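Local coordinates for proteasome activator protein PA26 (PDB 1YAR), which probably binds the end rings of the 20S proteasome as a ring-shaped 11S activator and opens the gate for substrates, at residues A50-V55 and P70-G75; S156-V161 and Q191-F196; Q78-L83 and L202-L207; A114-V119 and K223-P228; N17-Y22 and A99-E104. All coordinates share one frame; numbering follows the deposited sequence.

The five contacts run along an elongated, almost wholly helical subunit. At one end, contact 1 and contact 2 touch, their centres 13 Å apart: Leu-73 and Pro-70 pack against Asp-193, so helices 24-57, 71-99, 150-166 and 183-226 meet in one cluster. Contact 3, 14 Å from contact 1 between centres, uses helices 71-99 and 183-226 and lies nearest the middle of the chain. Contacts 4 and 5 share the far end, centres 12 Å apart, where Gln-116 meets the 99-104 loop; about 42 Å separates the centres of contacts 1 and 4. Helix 183-226 serves contacts 2, 3 and 4. Neighbouring subunits pack on contacts 2 to 5.

Contact 1 (A50-V55 and P70-G75); sequences AEAHGV and PEQLLG. Unlike the reference sequence in segment 50-55: Val-55 (reference Thr).
Gln-72 reaches from helix 71-99 toward helix 24-57 as a nearly straight arm. Its CB points at the partner helix, CG stands anti to the backbone N (chi1 -172°), and the chain stays extended beyond, so that the first two carbons serve to span the gap between the helices. Touching begins at CD, which comes to 3.9 Å from Ala-52 CB. From there the amide forks. Its OE1 branch turns to the side of Val-55, with 4.4 Å between Gln-72 OE1 and Val-55 CG2, a loose approach. Its NE2 branch settles against the backbone of the facing helix, 3.6 Å from Ala-52 CA, and also lies 3.8 Å from Glu-51 CG. The two segments are close to antiparallel, with axes 10.1 Å apart and crossing at -153°, as expected of two consecutive helices of the up-and-down bundle of 11S activators; the small Ala-52 lets the glutamine amide lie close to the helix. At its tip Gln-72 NE2 donates to a water 2.7 Å away, and that same water donates to Glu-51 OE2, also over 2.7 Å. The glutamate and glutamine chains cross at about a right angle, their carboxylate and amide planes 54° apart, and the water bridges them where the direct separation is too long. Deeper in, Leu-73 adds an apolar touch, its CD2 lying 3.9 Å from Ala-52 CB, while Met-197 of helix 183-226 also packs on Ala-52 and Tyr-154 of helix 150-166 on Leu-73.

Contact 2 (S156-V161 and Q191-F196); sequences SARSTV and QIDADF
Arg-158 and Asp-193 form a buried, side-on, two-pronged salt bridge. NE of Arg-158 donates to OD1 of Asp-193 over 2.8 Å, nearly straight at 168°, and NH2 donates to OD2 over the same 2.8 Å. Each oxygen offers its syn lone pair, and guanidinium and carboxylate lie almost coplanar, 10° apart, so both groups are held flat against rotation. The grip is extended by a second shell: Tyr-61 bonds to Asp-193 OD2 and Tyr-154 to OD1, while Arg-158 NH1 meets Glu-162 and the carbonyl of Gln-65. Such a surplus of acceptors round the arginine, and of donors round the aspartate, would be expected to keep both ionised despite their burial. Beside the charges, Ile-192 forms the apolar part. Its CD1 meets Val-161 CG2 tip to tip at 3.7 Å and lies equally close, 3.7 Å, to the carbonyl O of Ala-157. The methyl of Ala-157 then sits 4.3 Å from Phe-196 CE1, approaching the ring obliquely. Helices 150-166 and 183-226 run nearly antiparallel here, at 171°, with Ile-56 of helix 24-57 against Asp-193 and Arg-152 of a neighbouring subunit packing on Ala-157 and Ile-192.

Contact 3 (Q78-L83 and L202-L207); sequences QRYQDL and LATTHL
Three side chains set with CG anti to the backbone N carry this contact: Tyr-80 (chi1 -172°), Leu-83 and Leu-207. From one helix the first two extend toward the other, and Leu-207 extends back to meet them. The tyrosine bridges most of the gap, its hydroxyl end passing beside the methyl of Ala-203, with 3.5 Å between Tyr-80 OH and Ala-203 CB. A second methyl approaches its ring obliquely, Thr-204 CG2 lying 3.8 Å from Tyr-80 CE1. Thr-204 takes the crowded torsion, OG1 between backbone N and carbonyl carbon; the hydroxyl bonds back to the carbonyl of Val-200 in its own helix, with that of Glu-201 also within its reach, leaving CG2 to serve the contact. Helices 71-99 and 183-226 run roughly parallel at 22°, their axes a wide 12.1 Å apart, as fits a pair lying across the diagonal of the four-helix bundle, where an aromatic ring fills the core. One turn farther along, Leu-83 CD1 and Leu-207 CD2 meet tip to tip at 3.6 Å, and the same Leu-207 CD2 lies 3.9 Å from Tyr-80 OH. Ile-45 and Ala-46 of helix 24-57 close in on Leu-83 and Thr-204, respectively, and Leu-126 of helix 111-130 touches Leu-207.

Contact 4 (A114-V119 and K223-P228); sequences AVQHAV and KKLIQP
Helix 183-226 is kinked near Lys-223 and ends here, Gln-227 being the first residue to leave helical geometry, and its last turn comes close to helix 111-130, with Gln-116 CA and Leu-225 CA 5.2 Å apart. Gln-116 leaves its helix with CG anti to the carbonyl carbon and an extended chain, which carries its amide past Leu-225 to the helix end. There NE2 donates to the carbonyl O of Leu-225 over 2.9 Å at 159°, arriving from above the carbonyl plane. The same NE2 also bonds to the carbonyl of Arg-101, so one buried amide ties the helix end to the loop before helix 111-130. Pro-228 lies against this amide, its CG 3.5 Å from Gln-116 NE2. Leu-225 works alongside: its CD2 branch rests 3.7 Å from Gln-116 CA and 3.8 Å from Val-119 CG2, with Val-115 CG1 a little looser at 4.1 Å. Val-115 also borders CB of Lys-224, whose chain bends at chi2 (-78°) and leads its ammonium end away. Ile-98 of helix 71-99 packs on Leu-225, Val-119 and Gln-116. This is the closing layer of a helical bundle, where the last helix hands over to the C-terminal tail, the part by which 11S activators engage the proteasome.

Contact 5 (N17-Y22 and A99-E104); sequences NLRDSY and AIRIPE
Two arginines, one from each segment, grasp backbone carbonyls of the other. Arg-101 grips Tyr-22 O end-on, NH1 at 2.7 Å and nearly along the C=O axis, NH2 at 3.0 Å, with that oxygen lying close to the guanidinium plane. Its NH2 also donates to Arg-19 O over 2.9 Å, a more bent bond at 130°. In return Arg-19 NE donates to Ile-100 O over 2.8 Å, lying in the carbonyl plane, with a weak addition from NH2. The aliphatic part of Arg-19 passes over one face of the Arg-101 guanidinium, CG standing 4.0 Å above its plane, over its centre. Alongside, Ile-100, with CG1 in the crowded position (chi1 68°), sends CD1 to 3.4 Å from Leu-18 O and 3.8 Å from Tyr-22 CB. A type I turn from Ala-99 to Ile-102 sets the loop, Val-97 O holds Arg-101 NH1, and Asn-216 of a neighbouring subunit takes Arg-19 NH2. Helix 11-21 is pinned to the loop after helix 71-99 at a subunit interface. Because Arg-101 meets carbonyls at and just past the C-terminal end of helix 11-21, its charge would probably be favoured by the helix dipole, while carbonyl partners may ease the nearness of two like charges.

Contact 1 (A50-V55 and P70-G75)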
# COMPACT_ATOMS: atom_id res chain seq x y z
N ALA O 50 106.30 59.42 -14.80
CA ALA O 50 105.88 60.49 -15.72
C ALA O 50 106.92 61.61 -15.79
O ALA O 50 107.23 62.10 -16.87
CB ALA O 50 104.51 61.04 -15.36
N GLU O 51 107.47 61.98 -14.63
CA GLU O 51 108.49 63.02 -14.52
C GLU O 51 109.71 62.64 -15.38
O GLU O 51 110.16 63.43 -16.21
CB GLU O 51 108.85 63.22 -13.04
CG GLU O 51 110.16 63.94 -12.76
CD GLU O 51 110.37 64.17 -11.27
OE1 GLU O 51 110.00 65.28 -10.79
OE2 GLU O 51 110.87 63.24 -10.57
N ALA O 52 110.21 61.42 -15.17
CA ALA O 52 111.34 60.90 -15.94
C ALA O 52 111.00 60.86 -17.43
O ALA O 52 111.79 61.32 -18.25
CB ALA O 52 111.72 59.52 -15.43
N HIS O 53 109.81 60.36 -17.77
CA HIS O 53 109.35 60.33 -19.16
C HIS O 53 109.43 61.72 -19.80
O HIS O 53 109.90 61.86 -20.94
CB HIS O 53 107.91 59.81 -19.25
CG HIS O 53 107.48 59.46 -20.64
ND1 HIS O 53 106.59 60.23 -21.36
CD2 HIS O 53 107.85 58.45 -21.45
CE1 HIS O 53 106.42 59.69 -22.55
NE2 HIS O 53 107.17 58.61 -22.64
N GLY O 54 108.96 62.74 -19.07
CA GLY O 54 108.98 64.13 -19.55
C GLY O 54 110.39 64.60 -19.87
O GLY O 54 110.61 65.25 -20.89
N VAL O 55 111.33 64.24 -19.01
CA VAL O 55 112.75 64.58 -19.18
C VAL O 55 113.34 63.94 -20.45
O VAL O 55 114.04 64.60 -21.22
CB VAL O 55 113.57 64.21 -17.91
CG1 VAL O 55 115.06 64.51 -18.10
CG2 VAL O 55 113.05 64.98 -16.71
N PRO O 70 121.09 55.89 -17.20
CA PRO O 70 120.48 56.98 -16.45
C PRO O 70 119.93 56.55 -15.10
O PRO O 70 118.97 55.78 -15.03
CB PRO O 70 119.34 57.44 -17.36
CG PRO O 70 119.45 56.65 -18.60
CD PRO O 70 120.26 55.45 -18.33
N GLU O 71 120.54 57.07 -14.03
CA GLU O 71 120.22 56.68 -12.66
C GLU O 71 118.76 56.95 -12.29
O GLU O 71 118.18 56.21 -11.50
CB GLU O 71 121.10 57.44 -11.66
CG GLU O 71 122.57 57.03 -11.62
CD GLU O 71 123.42 58.04 -10.84
OE1 GLU O 71 123.43 57.98 -9.58
OE2 GLU O 71 124.08 58.90 -11.49
N GLN O 72 118.20 58.03 -12.83
CA GLN O 72 116.81 58.37 -12.55
C GLN O 72 115.86 57.24 -13.02
O GLN O 72 114.91 56.90 -12.32
CB GLN O 72 116.43 59.69 -13.22
CG GLN O 72 115.04 60.20 -12.80
CD GLN O 72 114.55 61.40 -13.61
OE1 GLN O 72 115.19 61.81 -14.58
NE2 GLN O 72 113.42 61.97 -13.20
N LEU O 73 116.14 56.67 -14.18
CA LEU O 73 115.27 55.62 -14.73
C LEU O 73 115.47 54.32 -13.96
O LEU O 73 114.50 53.63 -13.64
CB LEU O 73 115.52 55.39 -16.23
CG LEU O 73 115.60 56.51 -17.27
CD1 LEU O 73 115.20 55.90 -18.60
CD2 LEU O 73 114.78 57.74 -16.99
N LEU O 74 116.73 54.00 -13.67
CA LEU O 74 117.07 52.89 -12.78
C LEU O 74 116.32 52.99 -11.44
O LEU O 74 115.75 52.00 -10.97
CB LEU O 74 118.59 52.79 -12.54
CG LEU O 74 119.53 52.78 -13.74
CD1 LEU O 74 121.00 52.93 -13.32
CD2 LEU O 74 119.32 51.52 -14.59
N GLY O 75 116.30 54.18 -10.84
CA GLY O 75 115.60 54.40 -9.57
C GLY O 75 114.10 54.12 -9.66
O GLY O 75 113.53 53.46 -8.78
O HOH W 1 111.58 60.82 -11.60

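Contact 2 (S156-V161 and Q191-F196)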
# COMPACT_ATOMS: atom_id res chain seq x y z
N SER O 156 118.90 44.73 -20.20
CA SER O 156 119.06 43.85 -21.36
C SER O 156 118.93 44.65 -22.64
O SER O 156 119.85 44.70 -23.45
CB SER O 156 117.99 42.74 -21.36
OG SER O 156 117.86 42.10 -20.10
N ALA O 157 117.77 45.30 -22.80
CA ALA O 157 117.40 46.02 -24.02
C ALA O 157 118.39 47.16 -24.32
O ALA O 157 118.85 47.32 -25.45
CB ALA O 157 115.98 46.59 -23.87
N ARG O 158 118.73 47.91 -23.28
CA ARG O 158 119.64 49.05 -23.43
C ARG O 158 121.06 48.59 -23.76
O ARG O 158 121.71 49.18 -24.62
CB ARG O 158 119.62 49.94 -22.17
CG ARG O 158 119.71 51.42 -22.51
CD ARG O 158 119.97 52.35 -21.35
NE ARG O 158 119.80 53.76 -21.75
CZ ARG O 158 120.80 54.58 -22.08
NH1 ARG O 158 122.07 54.18 -22.05
NH2 ARG O 158 120.53 55.84 -22.42
N SER O 159 121.52 47.53 -23.10
CA SER O 159 122.88 47.01 -23.28
C SER O 159 123.17 46.48 -24.69
O SER O 159 124.31 46.58 -25.16
CB SER O 159 123.21 45.96 -22.22
OG SER O 159 122.52 44.74 -22.48
N THR O 160 122.15 45.92 -25.34
CA THR O 160 122.24 45.51 -26.74
C THR O 160 122.48 46.71 -27.66
O THR O 160 123.38 46.68 -28.49
CB THR O 160 120.94 44.77 -27.17
OG1 THR O 160 120.73 43.64 -26.32
CG2 THR O 160 121.08 44.15 -28.57
N VAL O 161 121.69 47.76 -27.46
CA VAL O 161 121.81 48.98 -28.24
C VAL O 161 123.12 49.73 -27.92
O VAL O 161 123.80 50.21 -28.83
CB VAL O 161 120.54 49.86 -28.11
CG1 VAL O 161 120.70 51.23 -28.78
CG2 VAL O 161 119.33 49.12 -28.71
N GLN O 191 114.29 55.76 -27.26
CA GLN O 191 112.94 55.19 -27.23
C GLN O 191 112.83 54.13 -26.14
O GLN O 191 111.77 53.99 -25.52
CB GLN O 191 112.52 54.62 -28.59
CG GLN O 191 110.96 54.58 -28.75
CD GLN O 191 110.31 55.95 -28.53
OE1 GLN O 191 110.72 56.95 -29.14
NE2 GLN O 191 109.29 56.01 -27.68
N ILE O 192 113.91 53.38 -25.94
CA ILE O 192 113.96 52.42 -24.85
C ILE O 192 113.82 53.16 -23.51
O ILE O 192 112.99 52.76 -22.68
CB ILE O 192 115.26 51.57 -24.90
CG1 ILE O 192 115.18 50.55 -26.03
CG2 ILE O 192 115.52 50.87 -23.55
CD1 ILE O 192 116.54 50.00 -26.45
N ASP O 193 114.59 54.24 -23.31
CA ASP O 193 114.44 55.04 -22.09
C ASP O 193 113.01 55.56 -21.90
O ASP O 193 112.44 55.40 -20.82
CB ASP O 193 115.42 56.20 -22.04
CG ASP O 193 116.84 55.73 -21.83
OD1 ASP O 193 117.07 54.52 -21.60
OD2 ASP O 193 117.81 56.50 -21.91
N ALA O 194 112.45 56.16 -22.93
CA ALA O 194 111.09 56.67 -22.85
C ALA O 194 110.07 55.54 -22.61
O ALA O 194 109.20 55.67 -21.75
CB ALA O 194 110.72 57.45 -24.11
N ASP O 195 110.18 54.47 -23.38
CA ASP O 195 109.16 53.42 -23.35
C ASP O 195 109.13 52.68 -22.02
O ASP O 195 108.07 52.23 -21.60
CB ASP O 195 109.34 52.42 -24.49
CG ASP O 195 108.74 52.92 -25.80
OD1 ASP O 195 108.22 54.06 -25.85
OD2 ASP O 195 108.75 52.22 -26.84
N PHE O 196 110.28 52.55 -21.36
CA PHE O 196 110.28 51.89 -20.05
C PHE O 196 109.63 52.73 -18.98
O PHE O 196 108.97 52.19 -18.09
CB PHE O 196 111.66 51.34 -19.65
CG PHE O 196 111.91 49.98 -20.23
CD1 PHE O 196 112.37 49.84 -21.54
CD2 PHE O 196 111.60 48.84 -19.50
CE1 PHE O 196 112.56 48.57 -22.10
CE2 PHE O 196 111.81 47.56 -20.04
CZ PHE O 196 112.28 47.43 -21.36

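Contact 3 (Q78-L83 and L202-L207)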
# COMPACT_ATOMS: atom_id res chain seq x y z
N GLN O 78 113.58 50.31 -10.11
CA GLN O 78 113.88 49.64 -8.85
C GLN O 78 112.73 49.80 -7.86
O GLN O 78 112.38 48.85 -7.15
CB GLN O 78 115.17 50.19 -8.22
CG GLN O 78 115.52 49.55 -6.88
CD GLN O 78 116.02 48.13 -7.03
OE1 GLN O 78 117.20 47.91 -7.34
NE2 GLN O 78 115.13 47.14 -6.82
N ARG O 79 112.17 50.99 -7.81
CA ARG O 79 111.07 51.30 -6.90
C ARG O 79 109.82 50.48 -7.27
O ARG O 79 109.10 50.01 -6.39
CB ARG O 79 110.76 52.78 -7.01
CG ARG O 79 109.86 53.32 -5.93
CD ARG O 79 109.84 54.84 -5.89
NE ARG O 79 108.74 55.30 -5.04
CZ ARG O 79 108.27 56.54 -5.05
NH1 ARG O 79 108.82 57.45 -5.85
NH2 ARG O 79 107.27 56.86 -4.25
N TYR O 80 109.58 50.33 -8.58
CA TYR O 80 108.46 49.51 -9.06
C TYR O 80 108.68 48.05 -8.68
O TYR O 80 107.77 47.41 -8.12
CB TYR O 80 108.22 49.70 -10.56
CG TYR O 80 106.95 48.99 -11.02
CD1 TYR O 80 105.72 49.35 -10.50
CD2 TYR O 80 107.01 47.93 -11.93
CE1 TYR O 80 104.55 48.70 -10.90
CE2 TYR O 80 105.83 47.27 -12.33
CZ TYR O 80 104.62 47.67 -11.80
OH TYR O 80 103.45 47.04 -12.15
N GLN O 81 109.88 47.53 -8.93
CA GLN O 81 110.23 46.16 -8.56
C GLN O 81 110.04 45.89 -7.06
O GLN O 81 109.46 44.86 -6.68
CB GLN O 81 111.64 45.79 -9.04
CG GLN O 81 112.00 44.33 -8.81
CD GLN O 81 113.24 43.90 -9.57
OE1 GLN O 81 113.91 42.97 -9.17
NE2 GLN O 81 113.55 44.59 -10.68
N ASP O 82 110.50 46.81 -6.20
CA ASP O 82 110.30 46.65 -4.75
C ASP O 82 108.82 46.59 -4.40
O ASP O 82 108.39 45.76 -3.60
CB ASP O 82 110.99 47.78 -3.96
CG ASP O 82 112.51 47.74 -4.07
OD1 ASP O 82 113.09 46.67 -4.41
OD2 ASP O 82 113.22 48.76 -3.86
N LEU O 83 108.03 47.49 -4.99
CA LEU O 83 106.60 47.48 -4.77
C LEU O 83 105.99 46.13 -5.20
O LEU O 83 105.19 45.53 -4.46
CB LEU O 83 105.95 48.66 -5.50
CG LEU O 83 104.45 48.97 -5.39
CD1 LEU O 83 103.64 47.94 -6.20
CD2 LEU O 83 103.96 49.03 -3.95
N LEU O 202 101.90 52.98 -17.26
CA LEU O 202 100.78 52.11 -17.63
C LEU O 202 100.61 50.96 -16.65
O LEU O 202 99.48 50.67 -16.23
CB LEU O 202 100.99 51.56 -19.04
CG LEU O 202 101.15 52.56 -20.18
CD1 LEU O 202 101.56 51.80 -21.44
CD2 LEU O 202 99.89 53.41 -20.41
N ALA O 203 101.71 50.28 -16.31
CA ALA O 203 101.64 49.16 -15.37
C ALA O 203 101.14 49.58 -13.99
O ALA O 203 100.37 48.84 -13.38
CB ALA O 203 102.98 48.46 -15.27
N THR O 204 101.58 50.74 -13.49
CA THR O 204 101.07 51.21 -12.18
C THR O 204 99.56 51.43 -12.19
O THR O 204 98.87 51.06 -11.23
CB THR O 204 101.77 52.49 -11.65
OG1 THR O 204 101.79 53.49 -12.67
CG2 THR O 204 103.25 52.22 -11.31
N THR O 205 99.07 52.04 -13.27
CA THR O 205 97.63 52.24 -13.47
C THR O 205 96.89 50.90 -13.45
O THR O 205 95.91 50.73 -12.71
CB THR O 205 97.40 53.00 -14.80
OG1 THR O 205 97.85 54.35 -14.66
CG2 THR O 205 95.94 53.17 -15.08
N HIS O 206 97.38 49.95 -14.24
CA HIS O 206 96.79 48.62 -14.43
C HIS O 206 96.84 47.83 -13.11
O HIS O 206 95.88 47.14 -12.74
CB HIS O 206 97.60 47.86 -15.48
CG HIS O 206 96.95 46.61 -15.98
ND1 HIS O 206 95.74 46.60 -16.64
CD2 HIS O 206 97.38 45.32 -15.98
CE1 HIS O 206 95.44 45.36 -17.00
NE2 HIS O 206 96.42 44.56 -16.61
N LEU O 207 97.96 47.95 -12.41
CA LEU O 207 98.11 47.36 -11.09
C LEU O 207 97.11 47.93 -10.07
O LEU O 207 96.52 47.17 -9.27
CB LEU O 207 99.56 47.50 -10.57
CG LEU O 207 99.86 46.85 -9.20
CD1 LEU O 207 99.47 45.34 -9.15
CD2 LEU O 207 101.33 47.03 -8.83

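Contact 4 (A114-V119 and K223-P228)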
# COMPACT_ATOMS: atom_id res chain seq x y z
N ALA O 114 83.10 27.56 -4.23
CA ALA O 114 83.14 28.34 -5.47
C ALA O 114 83.63 29.78 -5.24
O ALA O 114 84.39 30.32 -6.05
CB ALA O 114 81.76 28.34 -6.14
N VAL O 115 83.23 30.38 -4.12
CA VAL O 115 83.71 31.73 -3.73
C VAL O 115 85.22 31.68 -3.48
O VAL O 115 85.96 32.54 -3.97
CB VAL O 115 82.98 32.26 -2.47
CG1 VAL O 115 83.48 33.65 -2.09
CG2 VAL O 115 81.46 32.31 -2.69
N GLN O 116 85.69 30.68 -2.74
CA GLN O 116 87.12 30.50 -2.50
C GLN O 116 87.93 30.38 -3.80
O GLN O 116 88.95 31.08 -3.96
CB GLN O 116 87.35 29.27 -1.64
CG GLN O 116 86.80 29.40 -0.23
CD GLN O 116 87.08 28.17 0.58
OE1 GLN O 116 86.90 27.04 0.08
NE2 GLN O 116 87.58 28.36 1.80
N HIS O 117 87.48 29.52 -4.72
CA HIS O 117 88.15 29.38 -6.02
C HIS O 117 88.09 30.68 -6.86
O HIS O 117 89.07 31.04 -7.53
CB HIS O 117 87.62 28.16 -6.80
CG HIS O 117 87.99 26.84 -6.18
ND1 HIS O 117 89.29 26.49 -5.89
CD2 HIS O 117 87.23 25.77 -5.83
CE1 HIS O 117 89.32 25.28 -5.36
NE2 HIS O 117 88.08 24.82 -5.31
N ALA O 118 86.98 31.41 -6.81
CA ALA O 118 86.87 32.67 -7.55
C ALA O 118 87.85 33.74 -7.04
O ALA O 118 88.52 34.42 -7.84
CB ALA O 118 85.45 33.19 -7.53
N VAL O 119 87.97 33.86 -5.72
CA VAL O 119 88.94 34.86 -5.18
C VAL O 119 90.40 34.40 -5.38
O VAL O 119 91.28 35.21 -5.72
CB VAL O 119 88.61 35.26 -3.71
CG1 VAL O 119 89.67 36.26 -3.18
CG2 VAL O 119 87.21 35.87 -3.62
N LYS O 223 83.52 36.24 4.51
CA LYS O 223 82.87 35.26 5.41
C LYS O 223 82.91 33.85 4.84
O LYS O 223 83.27 32.91 5.56
CB LYS O 223 81.46 35.66 5.82
CG LYS O 223 81.42 36.82 6.80
CD LYS O 223 80.01 37.32 7.08
CE LYS O 223 80.09 38.44 8.13
NZ LYS O 223 78.99 39.48 7.99
N LYS O 224 82.60 33.70 3.55
CA LYS O 224 82.65 32.40 2.86
C LYS O 224 84.07 31.93 2.57
O LYS O 224 84.33 30.73 2.48
CB LYS O 224 81.84 32.40 1.54
CG LYS O 224 80.35 32.59 1.72
CD LYS O 224 79.62 31.35 2.17
CE LYS O 224 78.10 31.62 2.28
NZ LYS O 224 77.50 30.67 3.25
N LEU O 225 85.00 32.88 2.43
CA LEU O 225 86.40 32.51 2.27
C LEU O 225 86.91 31.77 3.52
O LEU O 225 87.65 30.78 3.41
CB LEU O 225 87.26 33.75 2.00
CG LEU O 225 87.04 34.53 0.72
CD1 LEU O 225 88.01 35.73 0.70
CD2 LEU O 225 87.24 33.65 -0.50
N ILE O 226 86.48 32.21 4.70
CA ILE O 226 86.95 31.59 5.96
C ILE O 226 86.11 30.36 6.33
O ILE O 226 86.65 29.34 6.77
CB ILE O 226 86.97 32.63 7.11
CG1 ILE O 226 87.78 33.87 6.72
CG2 ILE O 226 87.54 32.00 8.41
CD1 ILE O 226 89.27 33.58 6.45
N GLN O 227 84.80 30.46 6.13
CA GLN O 227 83.86 29.41 6.46
C GLN O 227 82.96 29.09 5.27
O GLN O 227 81.83 29.57 5.21
CB GLN O 227 83.00 29.84 7.66
CG GLN O 227 83.77 30.11 8.94
CD GLN O 227 84.42 28.85 9.53
OE1 GLN O 227 84.03 27.72 9.19
NE2 GLN O 227 85.40 29.05 10.42
N PRO O 228 83.47 28.32 4.31
CA PRO O 228 82.73 28.06 3.07
C PRO O 228 81.48 27.17 3.26
O PRO O 228 80.60 27.16 2.40
CB PRO O 228 83.77 27.36 2.18
CG PRO O 228 84.75 26.71 3.16
CD PRO O 228 84.81 27.69 4.30

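Contact 5 (N17-Y22 and A99-E104)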
# COMPACT_ATOMS: atom_id res chain seq x y z
N ASN O 17 96.85 24.16 13.73
CA ASN O 17 98.11 24.94 13.78
C ASN O 17 98.30 25.79 12.53
O ASN O 17 98.68 26.96 12.61
CB ASN O 17 99.32 24.03 13.90
CG ASN O 17 99.39 23.31 15.23
OD1 ASN O 17 98.60 23.56 16.15
ND2 ASN O 17 100.35 22.37 15.34
N LEU O 18 98.07 25.15 11.39
CA LEU O 18 98.02 25.82 10.10
C LEU O 18 97.09 27.03 10.13
O LEU O 18 97.50 28.15 9.84
CB LEU O 18 97.57 24.80 9.04
CG LEU O 18 98.23 24.73 7.67
CD1 LEU O 18 99.75 24.85 7.77
CD2 LEU O 18 97.83 23.45 6.93
N ARG O 19 95.82 26.81 10.51
CA ARG O 19 94.81 27.87 10.45
C ARG O 19 95.02 28.95 11.52
O ARG O 19 94.70 30.12 11.29
CB ARG O 19 93.39 27.29 10.49
CG ARG O 19 93.06 26.44 9.25
CD ARG O 19 91.66 25.85 9.23
NE ARG O 19 91.51 24.88 8.14
CZ ARG O 19 90.50 24.02 8.03
NH1 ARG O 19 89.55 23.98 8.95
NH2 ARG O 19 90.46 23.18 7.01
N ASP O 20 95.56 28.56 12.67
CA ASP O 20 95.93 29.52 13.71
C ASP O 20 97.06 30.45 13.30
O ASP O 20 97.14 31.57 13.80
CB ASP O 20 96.33 28.80 15.02
CG ASP O 20 95.14 28.18 15.74
OD1 ASP O 20 93.98 28.42 15.35
OD2 ASP O 20 95.28 27.41 16.73
N SER O 21 97.92 29.97 12.40
CA SER O 21 99.11 30.71 11.94
C SER O 21 98.82 31.69 10.79
O SER O 21 99.57 32.65 10.58
CB SER O 21 100.22 29.75 11.53
OG SER O 21 99.84 28.93 10.44
N TYR O 22 97.75 31.42 10.04
CA TYR O 22 97.28 32.27 8.95
C TYR O 22 95.78 32.44 9.08
O TYR O 22 95.01 31.61 8.63
CB TYR O 22 97.66 31.63 7.60
CG TYR O 22 99.14 31.76 7.32
CD1 TYR O 22 100.07 30.82 7.78
CD2 TYR O 22 99.62 32.86 6.61
CE1 TYR O 22 101.44 30.98 7.52
CE2 TYR O 22 100.96 33.02 6.36
CZ TYR O 22 101.86 32.10 6.81
OH TYR O 22 103.18 32.33 6.51
N ALA O 99 93.54 29.01 0.91
CA ALA O 99 93.85 27.65 0.49
C ALA O 99 93.84 26.63 1.62
O ALA O 99 93.45 25.47 1.41
CB ALA O 99 95.18 27.60 -0.27
N ILE O 100 94.25 27.04 2.81
CA ILE O 100 94.24 26.12 3.96
C ILE O 100 92.85 25.98 4.59
O ILE O 100 92.71 25.28 5.60
CB ILE O 100 95.32 26.53 5.04
CG1 ILE O 100 94.94 27.86 5.71
CG2 ILE O 100 96.70 26.63 4.39
CD1 ILE O 100 95.98 28.37 6.78
N ARG O 101 91.84 26.65 4.04
CA ARG O 101 90.45 26.44 4.47
C ARG O 101 89.52 25.89 3.38
O ARG O 101 88.30 25.85 3.54
CB ARG O 101 89.87 27.71 5.08
CG ARG O 101 90.58 28.16 6.34
CD ARG O 101 90.19 29.55 6.82
NE ARG O 101 90.76 29.84 8.14
CZ ARG O 101 92.00 30.26 8.38
NH1 ARG O 101 92.86 30.47 7.38
NH2 ARG O 101 92.38 30.46 9.64
N ILE O 102 90.10 25.46 2.26
CA ILE O 102 89.30 24.75 1.25
C ILE O 102 88.91 23.44 1.90
O ILE O 102 89.78 22.73 2.39
CB ILE O 102 90.11 24.54 -0.05
CG1 ILE O 102 90.34 25.88 -0.75
CG2 ILE O 102 89.38 23.55 -1.00
CD1 ILE O 102 91.44 25.83 -1.83
N PRO O 103 87.60 23.15 1.98
CA PRO O 103 87.14 22.01 2.79
C PRO O 103 87.23 20.67 2.08
O PRO O 103 87.63 20.61 0.90
CB PRO O 103 85.68 22.36 3.08
CG PRO O 103 85.23 23.16 1.87
CD PRO O 103 86.48 23.91 1.40
N GLU O 104 86.83 19.61 2.79
CA GLU O 104 86.76 18.26 2.26
C GLU O 104 86.12 18.29 0.86
O GLU O 104 85.08 18.91 0.68
CB GLU O 104 85.89 17.39 3.18
CG GLU O 104 85.84 15.92 2.83
CD GLU O 104 84.69 15.19 3.53
OE1 GLU O 104 84.52 15.37 4.74
OE2 GLU O 104 83.94 14.45 2.84